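PDB 6QAZ: cyanophage-like gp41-1 intein from Metagenome, which probably carries out protein splicing, excising itself and joining the flanking sequences by a peptide bond, and is split in its natural form. Local coordinates for residues L67-Q71 against T72-N76. Numbering follows the deposited sequence.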
ATOM      1  N   LEU A  67      -3.426   5.854  -2.029  1.00 14.17           N
ATOM      2  CA  LEU A  67      -3.236   6.662  -0.813  1.00 14.57           C
ATOM      3  C   LEU A  67      -2.369   5.970   0.226  1.00 13.73           C
ATOM      4  O   LEU A  67      -2.408   4.749   0.421  1.00 14.22           O
ATOM      5  CB  LEU A  67      -4.600   6.966  -0.200  1.00 15.20           C
ATOM      6  CG  LEU A  67      -5.529   7.830  -1.018  1.00 16.74           C
ATOM      7  CD1 LEU A  67      -6.958   7.713  -0.479  1.00 19.44           C
ATOM      8  CD2 LEU A  67      -5.079   9.286  -1.028  1.00 17.49           C
ATOM      9  N   PHE A  68      -1.657   6.824   0.955  1.00 13.70           N
ATOM     10  CA  PHE A  68      -0.900   6.426   2.144  1.00 13.41           C
ATOM     11  C   PHE A  68      -1.184   7.385   3.287  1.00 14.12           C
ATOM     12  O   PHE A  68      -1.214   8.604   3.087  1.00 15.30           O
ATOM     13  CB  PHE A  68       0.614   6.513   1.916  1.00 14.16           C
ATOM     14  CG  PHE A  68       1.119   5.557   0.884  1.00 13.57           C
ATOM     15  CD1 PHE A  68       1.027   5.856  -0.478  1.00 13.94           C
ATOM     16  CD2 PHE A  68       1.681   4.342   1.258  1.00 13.51           C
ATOM     17  CE1 PHE A  68       1.447   4.953  -1.430  1.00 14.23           C
ATOM     18  CE2 PHE A  68       2.143   3.468   0.304  1.00 14.59           C
ATOM     19  CZ  PHE A  68       2.016   3.772  -1.037  1.00 14.41           C
ATOM     20  N   PRO A  69      -1.275   6.883   4.513  1.00 14.21           N
ATOM     21  CA  PRO A  69      -1.359   7.762   5.672  1.00 15.15           C
ATOM     22  C   PRO A  69      -0.032   8.474   5.857  1.00 15.01           C
ATOM     23  O   PRO A  69       1.040   7.892   5.726  1.00 16.98           O
ATOM     24  CB  PRO A  69      -1.690   6.840   6.836  1.00 17.20           C
ATOM     25  CG  PRO A  69      -1.330   5.483   6.392  1.00 17.10           C
ATOM     26  CD  PRO A  69      -1.387   5.475   4.888  1.00 13.70           C
ATOM     27  N   THR A  70      -0.115   9.746   6.218  1.00 15.78           N
ATOM     28  CA  THR A  70       1.048  10.585   6.530  1.00 16.22           C
ATOM     29  C   THR A  70       0.683  11.406   7.761  1.00 15.99           C
ATOM     30  O   THR A  70      -0.470  11.454   8.185  1.00 17.08           O
ATOM     31  CB  THR A  70       1.434  11.505   5.367  1.00 16.35           C
ATOM     32  OG1 THR A  70       0.593  12.672   5.344  1.00 17.17           O
ATOM     33  CG2 THR A  70       1.466  10.817   4.028  1.00 18.08           C
ATOM     34  N   GLN A  71       1.654  12.153   8.261  1.00 16.96           N
ATOM     35  CA  GLN A  71       1.380  13.056   9.384  1.00 17.33           C
ATOM     36  C   GLN A  71       0.378  14.154   9.031  1.00 16.88           C
ATOM     37  O   GLN A  71      -0.202  14.741   9.974  1.00 19.00           O
ATOM     38  CB  GLN A  71       2.682  13.707   9.855  1.00 18.47           C
ATOM     39  CG  GLN A  71       3.601  12.716  10.581  1.00 20.87           C
ATOM     40  CD  GLN A  71       4.997  13.271  10.744  1.00 21.09           C
ATOM     41  OE1 GLN A  71       5.721  13.413   9.776  1.00 25.72           O
ATOM     42  NE2 GLN A  71       5.326  13.638  11.964  1.00 22.45           N
ATOM     43  N   THR A  72       0.164  14.450   7.769  1.00 16.24           N
ATOM     44  CA  THR A  72      -0.829  15.470   7.390  1.00 17.06           C
ATOM     45  C   THR A  72      -2.143  14.870   6.922  1.00 18.19           C
ATOM     46  O   THR A  72      -3.058  15.646   6.610  1.00 22.26           O
ATOM     47  CB  THR A  72      -0.242  16.382   6.320  1.00 18.39           C
ATOM     48  OG1 THR A  72       0.026  15.634   5.139  1.00 22.75           O
ATOM     49  CG2 THR A  72       1.016  17.081   6.787  1.00 19.84           C
ATOM     50  N   GLY A  73      -2.300  13.567   6.960  1.00 17.11           N
ATOM     51  CA  GLY A  73      -3.478  12.896   6.419  1.00 17.63           C
ATOM     52  C   GLY A  73      -3.118  12.013   5.239  1.00 15.87           C
ATOM     53  O   GLY A  73      -1.960  11.855   4.863  1.00 17.36           O
ATOM     54  N   GLU A  74      -4.142  11.436   4.639  1.00 15.63           N
ATOM     55  CA  GLU A  74      -3.920  10.541   3.491  1.00 14.98           C
ATOM     56  C   GLU A  74      -3.407  11.353   2.305  1.00 15.40           C
ATOM     57  O   GLU A  74      -3.927  12.429   2.014  1.00 17.87           O
ATOM     58  CB  GLU A  74      -5.221   9.845   3.100  1.00 16.06           C
ATOM     59  CG  GLU A  74      -5.683   8.845   4.139  1.00 17.67           C
ATOM     60  CD  GLU A  74      -4.861   7.561   4.185  1.00 18.22           C
ATOM     61  OE1 GLU A  74      -4.092   7.300   3.284  1.00 18.94           O
ATOM     62  OE2 GLU A  74      -5.020   6.795   5.172  1.00 21.11           O
ATOM     63  N   MET A  75      -2.421  10.816   1.608  1.00 14.78           N
ATOM     64  CA  MET A  75      -1.850  11.482   0.448  1.00 14.83           C
ATOM     65  C   MET A  75      -1.510  10.470  -0.627  1.00 14.39           C
ATOM     66  O   MET A  75      -1.109   9.345  -0.319  1.00 15.21           O
ATOM     67  CB  MET A  75      -0.621  12.285   0.881  0.54 16.63           C
ATOM     68  CG  MET A  75      -0.299  13.387  -0.072  0.54 18.48           C
ATOM     69  SD  MET A  75       1.123  14.382   0.340  0.54 20.97           S
ATOM     70  CE  MET A  75       0.581  15.163   1.851  0.54 26.36           C
ATOM     71  N   ASN A  76      -1.576  10.916  -1.876  1.00 14.53           N
ATOM     72  CA  ASN A  76      -1.160  10.107  -3.018  1.00 14.16           C
ATOM     73  C   ASN A  76      -0.153  10.895  -3.850  1.00 14.17           C
ATOM     74  O   ASN A  76       0.032  12.091  -3.660  1.00 14.73           O
ATOM     75  CB  ASN A  76      -2.333   9.595  -3.838  1.00 14.18           C
ATOM     76  CG  ASN A  76      -3.336  10.653  -4.244  1.00 14.95           C
ATOM     77  OD1 ASN A  76      -3.007  11.852  -4.255  1.00 16.76           O
ATOM     78  ND2 ASN A  76      -4.549  10.248  -4.560  1.00 15.30           N
TER
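The Phe68 ring meets Met75 O at its edge, near the ring plane, with CD1 at 4.1 Å from that oxygen. Elsewhere His66 stacks edge-to-face with it, and Ile60, Cys62 and Leu87 touch its side chain. The second flat group, the Glu74 carboxylate, sets OE1 over the face of the Phe68–Pro69 peptide, 2.9 Å from Phe68 C, its own plane tilted to it. OE1 is also 3.1 Å from Pro69 N, which has no proton to offer, so this is not a hydrogen bond. A bend at chi2 (-73°) folds the Glu74 chain back alongside the proline ring, where OE2 comes 3.7 Å from Pro69 CB. The Asn76 amide runs beside Leu67, whose CD2 touches ND2; the same ND2 donates to Glu65 O.

The backbone is a short antiparallel beta hairpin, 68-70 against 73-75, closed by a type I turn from Thr70 to Gly73 on the surface of the all-beta HINT (Hedgehog/intein) fold. Its firm pairing is Phe68 with Met75, through Phe68 N to Met75 O and Met75 N to Phe68 O, each 2.9 Å and close to 158° at the hydrogen. At the turn, Gly73 N bonds to Thr70 O from above the carbonyl plane. Thr70 OG1, set between its backbone N and carbonyl carbon (chi1 81°), donates to a lone pair of Gly73 O at 2.7 Å and accepts from Thr72 N at 3.0 Å, so this hydroxyl grips the third and fourth turn residues. On the face shared with Phe68, Thr70 CG2 packs obliquely on Met75 CB at 4.1 Å, and Leu81 touches both residues.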